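SAM-dependent O-methyltransferase (Leptospira interrogans, PDB 2HNK) probably transfers a methyl group from S-adenosylmethionine to a hydroxyl oxygen of its substrate, and binds the spent cofactor S-adenosylhomocysteine. Local coordinates at residues C[61-66]-C[147-152]; C[85-90]-C[113-118]; C[51-56]-C[79-84]. All blocks are in the same frame, centred on the assembly; numbering follows the deposited sequence.

Contact 1: residues C[61-66]-C[147-152]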
ATOM      1  N   ALA C  61       5.383  -6.251  10.077  1.00 23.24           N
ATOM      2  CA  ALA C  61       4.651  -6.182  11.354  1.00 23.67           C
ATOM      3  C   ALA C  61       4.542  -7.527  12.082  1.00 23.82           C
ATOM      4  O   ALA C  61       4.275  -8.567  11.465  1.00 23.57           O
ATOM      5  CB  ALA C  61       3.250  -5.583  11.142  1.00 23.05           C
ATOM      6  N   LYS C  62       4.750  -7.488  13.397  1.00 24.14           N
ATOM      7  CA  LYS C  62       4.562  -8.666  14.252  1.00 24.61           C
ATOM      8  C   LYS C  62       3.558  -8.409  15.370  1.00 24.29           C
ATOM      9  O   LYS C  62       3.041  -9.354  15.969  1.00 24.38           O
ATOM     10  CB  LYS C  62       5.891  -9.156  14.837  1.00 24.75           C
ATOM     11  CG  LYS C  62       6.874  -9.623  13.779  1.00 26.77           C
ATOM     12  CD  LYS C  62       7.953 -10.534  14.339  1.00 29.70           C
ATOM     13  CE  LYS C  62       8.757 -11.132  13.185  1.00 31.34           C
ATOM     14  NZ  LYS C  62       9.673 -12.219  13.626  1.00 33.03           N
ATOM     15  N   ARG C  63       3.296  -7.137  15.661  1.00 23.85           N
ATOM     16  CA  ARG C  63       2.289  -6.777  16.655  1.00 23.77           C
ATOM     17  C   ARG C  63       1.305  -5.779  16.080  1.00 23.53           C
ATOM     18  O   ARG C  63       1.660  -4.629  15.814  1.00 23.42           O
ATOM     19  CB  ARG C  63       2.937  -6.214  17.931  1.00 23.91           C
ATOM     20  CG  ARG C  63       3.789  -7.219  18.722  1.00 24.50           C
ATOM     21  CD  ARG C  63       2.974  -8.445  19.161  1.00 25.27           C
ATOM     22  NE  ARG C  63       3.784  -9.387  19.933  1.00 26.02           N
ATOM     23  CZ  ARG C  63       4.413 -10.443  19.422  1.00 26.45           C
ATOM     24  NH1 ARG C  63       4.322 -10.736  18.127  1.00 24.72           N
ATOM     25  NH2 ARG C  63       5.128 -11.227  20.221  1.00 26.74           N
ATOM     26  N   ILE C  64       0.067  -6.231  15.899  1.00 23.16           N
ATOM     27  CA  ILE C  64      -0.990  -5.415  15.299  1.00 22.91           C
ATOM     28  C   ILE C  64      -2.109  -5.136  16.308  1.00 22.94           C
ATOM     29  O   ILE C  64      -2.449  -5.999  17.112  1.00 23.12           O
ATOM     30  CB  ILE C  64      -1.587  -6.111  14.037  1.00 22.68           C
ATOM     31  CG1 ILE C  64      -0.498  -6.319  12.970  1.00 22.69           C
ATOM     32  CG2 ILE C  64      -2.780  -5.317  13.482  1.00 22.28           C
ATOM     33  CD1 ILE C  64      -0.964  -7.069  11.744  1.00 22.27           C
ATOM     34  N   ILE C  65      -2.676  -3.934  16.265  1.00 22.69           N
ATOM     35  CA  ILE C  65      -3.930  -3.668  16.975  1.00 22.63           C
ATOM     36  C   ILE C  65      -5.006  -3.210  16.001  1.00 22.62           C
ATOM     37  O   ILE C  65      -4.819  -2.237  15.276  1.00 22.47           O
ATOM     38  CB  ILE C  65      -3.785  -2.637  18.119  1.00 22.43           C
ATOM     39  CG1 ILE C  65      -2.806  -3.137  19.185  1.00 22.50           C
ATOM     40  CG2 ILE C  65      -5.156  -2.328  18.753  1.00 22.28           C
ATOM     41  CD1 ILE C  65      -2.514  -2.112  20.275  1.00 22.54           C
ATOM     42  N   GLU C  66      -6.125  -3.929  15.998  1.00 22.80           N
ATOM     43  CA  GLU C  66      -7.294  -3.546  15.232  1.00 23.24           C
ATOM     44  C   GLU C  66      -8.319  -2.894  16.155  1.00 23.47           C
ATOM     45  O   GLU C  66      -8.759  -3.504  17.129  1.00 23.27           O
ATOM     46  CB  GLU C  66      -7.890  -4.768  14.519  1.00 23.05           C
ATOM     47  CG  GLU C  66      -9.238  -4.507  13.856  1.00 23.71           C
ATOM     48  CD  GLU C  66      -9.701  -5.673  13.020  1.00 25.44           C
ATOM     49  OE1 GLU C  66     -10.515  -6.496  13.511  1.00 25.79           O
ATOM     50  OE2 GLU C  66      -9.225  -5.784  11.877  1.00 25.69           O
ATOM     51  N   SER C 147       5.142   0.205  21.355  1.00 26.92           N
ATOM     52  CA  SER C 147       5.162  -1.257  21.390  1.00 26.27           C
ATOM     53  C   SER C 147       4.506  -1.928  20.171  1.00 26.06           C
ATOM     54  O   SER C 147       4.641  -3.136  19.982  1.00 26.06           O
ATOM     55  CB  SER C 147       4.502  -1.749  22.685  1.00 26.34           C
ATOM     56  OG  SER C 147       3.179  -1.257  22.807  1.00 24.51           O
ATOM     57  N   ILE C 148       3.807  -1.141  19.350  1.00 25.51           N
ATOM     58  CA  ILE C 148       2.989  -1.685  18.262  1.00 25.06           C
ATOM     59  C   ILE C 148       3.579  -1.412  16.875  1.00 24.94           C
ATOM     60  O   ILE C 148       4.092  -0.324  16.606  1.00 25.05           O
ATOM     61  CB  ILE C 148       1.516  -1.170  18.356  1.00 25.11           C
ATOM     62  CG1 ILE C 148       0.963  -1.362  19.784  1.00 24.89           C
ATOM     63  CG2 ILE C 148       0.620  -1.845  17.319  1.00 24.35           C
ATOM     64  CD1 ILE C 148       0.902  -2.826  20.283  1.00 24.27           C
ATOM     65  N   ASP C 149       3.498  -2.408  15.999  1.00 24.48           N
ATOM     66  CA  ASP C 149       4.005  -2.271  14.633  1.00 24.12           C
ATOM     67  C   ASP C 149       3.000  -1.616  13.700  1.00 23.73           C
ATOM     68  O   ASP C 149       3.361  -0.763  12.879  1.00 23.48           O
ATOM     69  CB  ASP C 149       4.380  -3.641  14.074  1.00 24.37           C
ATOM     70  CG  ASP C 149       5.494  -4.294  14.848  1.00 23.76           C
ATOM     71  OD1 ASP C 149       6.428  -3.582  15.243  1.00 25.16           O
ATOM     72  OD2 ASP C 149       5.443  -5.515  15.044  1.00 24.44           O
ATOM     73  N   LEU C 150       1.740  -2.023  13.831  1.00 23.05           N
ATOM     74  CA  LEU C 150       0.716  -1.632  12.883  1.00 22.79           C
ATOM     75  C   LEU C 150      -0.649  -1.507  13.549  1.00 22.57           C
ATOM     76  O   LEU C 150      -1.018  -2.322  14.399  1.00 22.38           O
ATOM     77  CB  LEU C 150       0.678  -2.616  11.702  1.00 22.39           C
ATOM     78  CG  LEU C 150      -0.214  -2.328  10.491  1.00 22.59           C
ATOM     79  CD1 LEU C 150       0.382  -2.928   9.216  1.00 22.91           C
ATOM     80  CD2 LEU C 150      -1.628  -2.852  10.701  1.00 23.27           C
ATOM     81  N   PHE C 151      -1.380  -0.471  13.153  1.00 22.40           N
ATOM     82  CA  PHE C 151      -2.747  -0.261  13.596  1.00 22.74           C
ATOM     83  C   PHE C 151      -3.715  -0.294  12.434  1.00 22.66           C
ATOM     84  O   PHE C 151      -3.415   0.227  11.362  1.00 22.68           O
ATOM     85  CB  PHE C 151      -2.886   1.101  14.262  1.00 22.75           C
ATOM     86  CG  PHE C 151      -2.734   1.072  15.739  1.00 22.77           C
ATOM     87  CD1 PHE C 151      -1.486   1.239  16.327  1.00 23.22           C
ATOM     88  CD2 PHE C 151      -3.845   0.904  16.557  1.00 23.00           C
ATOM     89  CE1 PHE C 151      -1.348   1.233  17.717  1.00 23.56           C
ATOM     90  CE2 PHE C 151      -3.720   0.906  17.945  1.00 22.70           C
ATOM     91  CZ  PHE C 151      -2.472   1.062  18.523  1.00 22.53           C
ATOM     92  N   PHE C 152      -4.884  -0.887  12.665  1.00 22.62           N
ATOM     93  CA  PHE C 152      -6.014  -0.732  11.767  1.00 22.81           C
ATOM     94  C   PHE C 152      -7.146   0.003  12.498  1.00 23.14           C
ATOM     95  O   PHE C 152      -7.713  -0.516  13.459  1.00 23.50           O
ATOM     96  CB  PHE C 152      -6.490  -2.089  11.252  1.00 22.41           C
ATOM     97  CG  PHE C 152      -7.551  -2.001  10.194  1.00 21.92           C
ATOM     98  CD1 PHE C 152      -7.368  -1.212   9.057  1.00 21.83           C
ATOM     99  CD2 PHE C 152      -8.732  -2.715  10.317  1.00 22.56           C
ATOM    100  CE1 PHE C 152      -8.356  -1.119   8.080  1.00 20.55           C
ATOM    101  CE2 PHE C 152      -9.725  -2.641   9.326  1.00 21.42           C
ATOM    102  CZ  PHE C 152      -9.531  -1.838   8.214  1.00 21.39           C
TER
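Backbone hydrogen bonds join strands 63-66 and 150-152 in parallel. L150 O accepts from I65 N at 3.0 Å, nearly along its C=O axis. I65 O accepts from F152 N at 2.9 Å. At the start of the pairing R63 O takes two donors, D149 N and L150 N, both in its carbonyl plane. The chain turns a corner at D149, which brings these two N-H groups to one oxygen.

The carboxylate of D149 adds a second grip. Its OD2 accepts from K62 N at 2.7 Å and from R63 N at 2.8 Å. Both donors come from above the carboxylate plane. OD1 pairs with K172 in a salt bridge.

Apolar contacts line both faces. On one, I65 CB sits over the ring of F151, a CH-pi contact 4.0 Å from the centroid. On the other, I64 CG2 lies alongside L150 CD2. Before the corner, I148 crosses I65 at about a right angle, their CD1 atoms tight at 3.5 Å.

E66 sets a carboxylate beside F152, and its OE2 bonds to S74 OG. F152 touches the bound S-adenosylhomocysteine. These are adjacent central strands of a Rossmann-like methyltransferase sheet, reaching the cofactor pocket at their C-terminal ends.

Contact 2: residues C[85-90]-C[113-118]; sequences DGKILC and KIFLKL
L89 and F115 share one face of the sheet, and L89 CD1 rests on F115 CB at 3.8 Å. The chi2 of L89 (65°) brings CD1 close to the neighbouring strand, where it also lies 3.4 Å from F115 O. On the other face I88 and I114 lie side by side. I88 CG2, in the crowded position between its backbone N and carbonyl carbon, meets I114 CG1 at 3.9 Å. C90 CB touches L116 CD1.

The F115 ring lies beside K87 and I88, with I88 O at its edge, near its plane. The extended chain of K87 crosses the ring obliquely, with CB 3.7 Å from F115 CE1.

Four backbone bonds hold the parallel strands. I88 N gives to K113 O, F115 N to I88 O and K117 N to C90 O. C90 N to F115 O is the shortest, 2.7 Å, and nearly straight at 175°. At the polar edge K113 CG packs against G86 O at 3.4 Å, while its NZ bonds to A79 O and L82 O. K87 NZ bonds to D140 O. K87 and K113 thus lend carbon chains and place their amino groups on carbonyls outside the contact, while main-chain amides carry the pairing.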
ATOM      1  N   ASP C  85       5.012 -16.200  14.301  1.00 31.50           N
ATOM      2  CA  ASP C  85       5.233 -15.549  15.598  1.00 31.27           C
ATOM      3  C   ASP C  85       4.613 -14.138  15.683  1.00 30.34           C
ATOM      4  O   ASP C  85       4.926 -13.370  16.589  1.00 30.20           O
ATOM      5  CB  ASP C  85       6.734 -15.496  15.917  1.00 31.58           C
ATOM      6  CG  ASP C  85       7.531 -14.670  14.912  1.00 33.04           C
ATOM      7  OD1 ASP C  85       7.062 -14.482  13.769  1.00 34.81           O
ATOM      8  OD2 ASP C  85       8.642 -14.210  15.268  1.00 35.35           O
ATOM      9  N   GLY C  86       3.736 -13.812  14.736  1.00 29.61           N
ATOM     10  CA  GLY C  86       3.075 -12.515  14.703  1.00 28.77           C
ATOM     11  C   GLY C  86       1.736 -12.603  15.402  1.00 28.69           C
ATOM     12  O   GLY C  86       1.061 -13.646  15.346  1.00 28.81           O
ATOM     13  N   LYS C  87       1.342 -11.511  16.058  1.00 27.84           N
ATOM     14  CA  LYS C  87       0.103 -11.487  16.839  1.00 27.37           C
ATOM     15  C   LYS C  87      -0.728 -10.213  16.633  1.00 26.69           C
ATOM     16  O   LYS C  87      -0.175  -9.147  16.386  1.00 26.31           O
ATOM     17  CB  LYS C  87       0.427 -11.678  18.320  1.00 27.19           C
ATOM     18  CG  LYS C  87       1.069 -13.028  18.628  1.00 27.61           C
ATOM     19  CD  LYS C  87       1.815 -12.989  19.951  1.00 28.47           C
ATOM     20  CE  LYS C  87       2.583 -14.282  20.162  1.00 29.83           C
ATOM     21  NZ  LYS C  87       3.001 -14.424  21.587  1.00 31.08           N
ATOM     22  N   ILE C  88      -2.052 -10.343  16.749  1.00 26.10           N
ATOM     23  CA  ILE C  88      -2.978  -9.201  16.626  1.00 25.65           C
ATOM     24  C   ILE C  88      -3.929  -9.087  17.828  1.00 25.79           C
ATOM     25  O   ILE C  88      -4.532 -10.075  18.244  1.00 26.09           O
ATOM     26  CB  ILE C  88      -3.783  -9.232  15.272  1.00 25.38           C
ATOM     27  CG1 ILE C  88      -4.825  -8.101  15.211  1.00 25.34           C
ATOM     28  CG2 ILE C  88      -4.424 -10.592  15.027  1.00 25.13           C
ATOM     29  CD1 ILE C  88      -5.524  -7.947  13.862  1.00 24.89           C
ATOM     30  N   LEU C  89      -4.039  -7.885  18.389  1.00 25.51           N
ATOM     31  CA  LEU C  89      -5.093  -7.571  19.351  1.00 25.56           C
ATOM     32  C   LEU C  89      -6.272  -6.873  18.669  1.00 25.54           C
ATOM     33  O   LEU C  89      -6.095  -5.870  17.975  1.00 25.12           O
ATOM     34  CB  LEU C  89      -4.557  -6.699  20.499  1.00 25.33           C
ATOM     35  CG  LEU C  89      -5.572  -6.086  21.478  1.00 25.53           C
ATOM     36  CD1 LEU C  89      -6.300  -7.143  22.283  1.00 26.03           C
ATOM     37  CD2 LEU C  89      -4.904  -5.098  22.421  1.00 26.18           C
ATOM     38  N   CYS C  90      -7.468  -7.418  18.887  1.00 25.86           N
ATOM     39  CA  CYS C  90      -8.710  -6.869  18.363  1.00 26.26           C
ATOM     40  C   CYS C  90      -9.535  -6.212  19.459  1.00 26.99           C
ATOM     41  O   CYS C  90      -9.772  -6.811  20.507  1.00 27.10           O
ATOM     42  CB  CYS C  90      -9.536  -7.980  17.724  1.00 26.13           C
ATOM     43  SG  CYS C  90      -8.794  -8.672  16.264  1.00 24.83           S
ATOM     44  N   LYS C 113      -2.989 -16.771  17.277  1.00 27.72           N
ATOM     45  CA  LYS C 113      -2.401 -15.479  16.886  1.00 27.69           C
ATOM     46  C   LYS C 113      -3.220 -14.279  17.344  1.00 27.15           C
ATOM     47  O   LYS C 113      -2.749 -13.152  17.257  1.00 27.44           O
ATOM     48  CB  LYS C 113      -2.255 -15.419  15.361  1.00 27.49           C
ATOM     49  CG  LYS C 113      -1.080 -16.212  14.803  1.00 28.94           C
ATOM     50  CD  LYS C 113      -1.253 -16.475  13.308  1.00 29.43           C
ATOM     51  CE  LYS C 113       0.030 -16.211  12.553  1.00 29.98           C
ATOM     52  NZ  LYS C 113      -0.121 -16.499  11.097  1.00 31.03           N
ATOM     53  N   ILE C 114      -4.441 -14.518  17.824  1.00 26.94           N
ATOM     54  CA  ILE C 114      -5.417 -13.445  18.034  1.00 26.54           C
ATOM     55  C   ILE C 114      -5.775 -13.226  19.501  1.00 26.91           C
ATOM     56  O   ILE C 114      -6.040 -14.187  20.230  1.00 27.23           O
ATOM     57  CB  ILE C 114      -6.710 -13.695  17.216  1.00 26.30           C
ATOM     58  CG1 ILE C 114      -6.381 -13.859  15.731  1.00 25.56           C
ATOM     59  CG2 ILE C 114      -7.710 -12.570  17.419  1.00 26.33           C
ATOM     60  CD1 ILE C 114      -7.525 -14.378  14.907  1.00 24.47           C
ATOM     61  N   PHE C 115      -5.792 -11.951  19.901  1.00 26.94           N
ATOM     62  CA  PHE C 115      -6.130 -11.503  21.249  1.00 27.09           C
ATOM     63  C   PHE C 115      -7.362 -10.601  21.191  1.00 27.51           C
ATOM     64  O   PHE C 115      -7.454  -9.716  20.343  1.00 28.30           O
ATOM     65  CB  PHE C 115      -4.967 -10.709  21.852  1.00 26.75           C
ATOM     66  CG  PHE C 115      -3.703 -11.507  22.032  1.00 26.87           C
ATOM     67  CD1 PHE C 115      -2.981 -11.974  20.928  1.00 25.95           C
ATOM     68  CD2 PHE C 115      -3.213 -11.770  23.310  1.00 26.02           C
ATOM     69  CE1 PHE C 115      -1.816 -12.708  21.099  1.00 25.72           C
ATOM     70  CE2 PHE C 115      -2.035 -12.493  23.489  1.00 25.31           C
ATOM     71  CZ  PHE C 115      -1.338 -12.964  22.388  1.00 25.45           C
ATOM     72  N   LEU C 116      -8.306 -10.808  22.093  1.00 27.74           N
ATOM     73  CA  LEU C 116      -9.529 -10.015  22.084  1.00 27.97           C
ATOM     74  C   LEU C 116      -9.735  -9.294  23.411  1.00 28.37           C
ATOM     75  O   LEU C 116      -9.575  -9.881  24.482  1.00 28.92           O
ATOM     76  CB  LEU C 116     -10.736 -10.900  21.753  1.00 27.84           C
ATOM     77  CG  LEU C 116     -12.141 -10.283  21.664  1.00 27.57           C
ATOM     78  CD1 LEU C 116     -12.272  -9.307  20.515  1.00 26.49           C
ATOM     79  CD2 LEU C 116     -13.169 -11.383  21.530  1.00 27.44           C
ATOM     80  N   LYS C 117     -10.062  -8.011  23.320  1.00 28.71           N
ATOM     81  CA  LYS C 117     -10.484  -7.233  24.460  1.00 28.53           C
ATOM     82  C   LYS C 117     -11.779  -6.499  24.127  1.00 28.91           C
ATOM     83  O   LYS C 117     -11.785  -5.541  23.351  1.00 28.41           O
ATOM     84  CB  LYS C 117      -9.401  -6.243  24.897  1.00 28.79           C
ATOM     85  CG  LYS C 117      -9.684  -5.563  26.250  1.00 28.06           C
ATOM     86  CD  LYS C 117      -9.977  -6.582  27.352  1.00 27.77           C
ATOM     87  CE  LYS C 117     -10.353  -5.907  28.669  1.00 28.47           C
ATOM     88  NZ  LYS C 117     -11.655  -5.206  28.572  1.00 28.98           N
ATOM     89  N   LEU C 118     -12.868  -6.975  24.728  1.00 29.17           N
ATOM     90  CA  LEU C 118     -14.173  -6.343  24.619  1.00 29.62           C
ATOM     91  C   LEU C 118     -14.248  -5.159  25.560  1.00 29.86           C
ATOM     92  O   LEU C 118     -13.663  -5.174  26.644  1.00 30.05           O
ATOM     93  CB  LEU C 118     -15.288  -7.338  24.957  1.00 29.54           C
ATOM     94  CG  LEU C 118     -15.457  -8.556  24.041  1.00 30.29           C
ATOM     95  CD1 LEU C 118     -16.351  -9.589  24.716  1.00 30.75           C
ATOM     96  CD2 LEU C 118     -16.002  -8.180  22.640  1.00 29.83           C
TER

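Contact 3: residues C[51-56]-C[79-84]; sequences FLNILT and ASALPE
N53 has its CG anti to the backbone N (chi1 -170°), and this swings the amide across to the second helix end. T56 has OG1 beside its own N (chi1 -61°), which leaves CG2 anti to that N. The methyl therefore meets A81 CB and comes near L82, and the hydroxyl turns back on its own helix. There OG1 donates to L52 O at 2.9 Å, from above the carbonyl plane. L52 O also receives T56 N, so two bonds from one residue grip it, and the OG1 bond holds the T56 side-chain rotation.

A81 CB sits between these two side chains. A81 CB lies 3.4 Å from N53 ND2 and 3.8 Å from T56 CB. The small methyl lets the backbones come near, with the N53 and A81 CA atoms 5.2 Å apart. L82 is the first residue to leave the helix, and its CD2 meets T56 CG2 at 4.2 Å.

The two helices, 46-59 and 73-81, precede and follow strand 63-67 of the Rossmann-like fold. Here they touch on one side of the sheet, where T56 and L82 both pack on I64.

No direct hydrogen bond crosses the contact. A water accepts from N53 ND2 at 2.8 Å and donates weakly to S80 O at 3.3 Å. S80 OG bonds instead to L76 O within its own helix. Away from A81, L55 packs against L55 of the second subunit.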
ATOM      1  N   PHE C  51      -5.260  -6.062   0.245  1.00 22.58           N
ATOM      2  CA  PHE C  51      -4.454  -4.872   0.439  1.00 22.34           C
ATOM      3  C   PHE C  51      -3.857  -4.858   1.850  1.00 22.25           C
ATOM      4  O   PHE C  51      -2.660  -4.639   2.017  1.00 21.65           O
ATOM      5  CB  PHE C  51      -5.317  -3.637   0.156  1.00 22.46           C
ATOM      6  CG  PHE C  51      -4.572  -2.325   0.207  1.00 22.84           C
ATOM      7  CD1 PHE C  51      -3.455  -2.099  -0.599  1.00 21.91           C
ATOM      8  CD2 PHE C  51      -5.025  -1.296   1.032  1.00 22.24           C
ATOM      9  CE1 PHE C  51      -2.787  -0.887  -0.563  1.00 20.90           C
ATOM     10  CE2 PHE C  51      -4.357  -0.078   1.074  1.00 22.57           C
ATOM     11  CZ  PHE C  51      -3.235   0.124   0.270  1.00 22.54           C
ATOM     12  N   LEU C  52      -4.694  -5.117   2.853  1.00 22.56           N
ATOM     13  CA  LEU C  52      -4.246  -5.211   4.250  1.00 23.06           C
ATOM     14  C   LEU C  52      -3.243  -6.363   4.425  1.00 23.33           C
ATOM     15  O   LEU C  52      -2.233  -6.219   5.103  1.00 22.58           O
ATOM     16  CB  LEU C  52      -5.441  -5.379   5.202  1.00 22.85           C
ATOM     17  CG  LEU C  52      -6.540  -4.301   5.188  1.00 22.86           C
ATOM     18  CD1 LEU C  52      -7.692  -4.670   6.121  1.00 22.16           C
ATOM     19  CD2 LEU C  52      -5.995  -2.917   5.520  1.00 21.41           C
ATOM     20  N   ASN C  53      -3.541  -7.493   3.786  1.00 23.86           N
ATOM     21  CA  ASN C  53      -2.659  -8.645   3.778  1.00 24.62           C
ATOM     22  C   ASN C  53      -1.252  -8.286   3.277  1.00 24.53           C
ATOM     23  O   ASN C  53      -0.276  -8.462   4.004  1.00 24.47           O
ATOM     24  CB  ASN C  53      -3.286  -9.790   2.967  1.00 25.23           C
ATOM     25  CG  ASN C  53      -2.536 -11.106   3.125  1.00 26.69           C
ATOM     26  OD1 ASN C  53      -1.465 -11.290   2.563  1.00 29.57           O
ATOM     27  ND2 ASN C  53      -3.111 -12.029   3.880  1.00 28.98           N
ATOM     28  N   ILE C  54      -1.155  -7.737   2.065  1.00 24.32           N
ATOM     29  CA  ILE C  54       0.146  -7.398   1.488  1.00 24.32           C
ATOM     30  C   ILE C  54       0.902  -6.351   2.318  1.00 23.90           C
ATOM     31  O   ILE C  54       2.109  -6.474   2.539  1.00 23.31           O
ATOM     32  CB  ILE C  54       0.051  -7.014  -0.030  1.00 24.59           C
ATOM     33  CG1 ILE C  54       1.377  -7.275  -0.740  1.00 25.74           C
ATOM     34  CG2 ILE C  54      -0.375  -5.563  -0.250  1.00 25.19           C
ATOM     35  CD1 ILE C  54       1.348  -8.470  -1.645  1.00 27.18           C
ATOM     36  N   LEU C  55       0.179  -5.338   2.790  1.00 23.82           N
ATOM     37  CA  LEU C  55       0.762  -4.299   3.633  1.00 23.74           C
ATOM     38  C   LEU C  55       1.342  -4.854   4.931  1.00 23.26           C
ATOM     39  O   LEU C  55       2.387  -4.404   5.383  1.00 23.12           O
ATOM     40  CB  LEU C  55      -0.276  -3.228   3.952  1.00 23.69           C
ATOM     41  CG  LEU C  55      -0.248  -1.836   3.305  1.00 25.19           C
ATOM     42  CD1 LEU C  55       0.506  -1.732   1.982  1.00 24.53           C
ATOM     43  CD2 LEU C  55      -1.688  -1.306   3.169  1.00 24.22           C
ATOM     44  N   THR C  56       0.662  -5.825   5.527  1.00 23.16           N
ATOM     45  CA  THR C  56       1.161  -6.466   6.751  1.00 23.18           C
ATOM     46  C   THR C  56       2.503  -7.151   6.487  1.00 22.96           C
ATOM     47  O   THR C  56       3.445  -6.993   7.252  1.00 23.01           O
ATOM     48  CB  THR C  56       0.131  -7.463   7.318  1.00 23.31           C
ATOM     49  OG1 THR C  56      -1.064  -6.749   7.649  1.00 23.02           O
ATOM     50  CG2 THR C  56       0.661  -8.173   8.568  1.00 22.60           C
ATOM     51  N   ALA C  79      -4.460 -11.687  10.512  1.00 24.37           N
ATOM     52  CA  ALA C  79      -4.009 -12.883  11.227  1.00 24.96           C
ATOM     53  C   ALA C  79      -3.320 -13.888  10.315  1.00 25.35           C
ATOM     54  O   ALA C  79      -2.293 -14.450  10.697  1.00 25.29           O
ATOM     55  CB  ALA C  79      -5.157 -13.545  12.012  1.00 24.36           C
ATOM     56  N   SER C  80      -3.868 -14.100   9.115  1.00 25.99           N
ATOM     57  CA  SER C  80      -3.225 -14.990   8.148  1.00 26.87           C
ATOM     58  C   SER C  80      -1.991 -14.397   7.469  1.00 27.15           C
ATOM     59  O   SER C  80      -1.138 -15.144   7.001  1.00 27.10           O
ATOM     60  CB  SER C  80      -4.209 -15.530   7.106  1.00 27.06           C
ATOM     61  OG  SER C  80      -5.197 -14.586   6.780  1.00 28.80           O
ATOM     62  N   ALA C  81      -1.895 -13.067   7.418  1.00 27.51           N
ATOM     63  CA  ALA C  81      -0.724 -12.402   6.828  1.00 27.56           C
ATOM     64  C   ALA C  81       0.474 -12.378   7.769  1.00 27.77           C
ATOM     65  O   ALA C  81       1.611 -12.421   7.306  1.00 27.71           O
ATOM     66  CB  ALA C  81      -1.061 -10.989   6.383  1.00 27.40           C
ATOM     67  N   LEU C  82       0.214 -12.279   9.077  1.00 28.00           N
ATOM     68  CA  LEU C  82       1.269 -12.278  10.094  1.00 28.35           C
ATOM     69  C   LEU C  82       2.164 -13.510   9.997  1.00 28.92           C
ATOM     70  O   LEU C  82       1.708 -14.573   9.572  1.00 28.79           O
ATOM     71  CB  LEU C  82       0.669 -12.188  11.505  1.00 28.20           C
ATOM     72  CG  LEU C  82       0.147 -10.822  11.977  1.00 27.88           C
ATOM     73  CD1 LEU C  82      -0.811 -10.999  13.140  1.00 27.10           C
ATOM     74  CD2 LEU C  82       1.272  -9.872  12.348  1.00 26.21           C
ATOM     75  N   PRO C  83       3.449 -13.374  10.387  1.00 29.85           N
ATOM     76  CA  PRO C  83       4.312 -14.567  10.433  1.00 30.65           C
ATOM     77  C   PRO C  83       3.865 -15.461  11.590  1.00 31.34           C
ATOM     78  O   PRO C  83       3.058 -15.023  12.411  1.00 31.46           O
ATOM     79  CB  PRO C  83       5.705 -13.979  10.694  1.00 30.57           C
ATOM     80  CG  PRO C  83       5.446 -12.684  11.383  1.00 30.05           C
ATOM     81  CD  PRO C  83       4.167 -12.154  10.809  1.00 29.65           C
ATOM     82  N   GLU C  84       4.372 -16.690  11.675  1.00 32.08           N
ATOM     83  CA  GLU C  84       3.862 -17.619  12.691  1.00 33.18           C
ATOM     84  C   GLU C  84       4.078 -17.131  14.127  1.00 32.22           C
ATOM     85  O   GLU C  84       3.385 -17.571  15.048  1.00 32.25           O
ATOM     86  CB  GLU C  84       4.369 -19.058  12.481  1.00 33.18           C
ATOM     87  CG  GLU C  84       5.864 -19.296  12.697  1.00 35.39           C
ATOM     88  CD  GLU C  84       6.226 -20.789  12.681  1.00 36.40           C
ATOM     89  OE1 GLU C  84       5.301 -21.642  12.580  1.00 40.22           O
ATOM     90  OE2 GLU C  84       7.439 -21.112  12.776  1.00 40.61           O
TER
HETATM   91  O   HOH W   1      -1.888 -14.507   3.813  1.00 43.45           O

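Contacts 1 and 2 lie in one mixed sheet, their centres about 10 Å apart. Strand 63-67 sits between strands 87-92 and 148-153, and strand 114-118 is outermost within the chain. Backbone bonds from K62 and E66 to K87 and L89 join the two contacts. The centre of contact 3, between helices 46-59 and 73-81, lies about 11 Å from that of contact 1 and about 13 Å from that of contact 2. I64 is its joint with contact 1, K113 its joint with contact 2. Along the chain, contact 3 closes before contact 2 opens, and the segments of contacts 1 and 3 alternate. Contact 1 closes last. It reaches the cofactor pocket; the other two lie farther off.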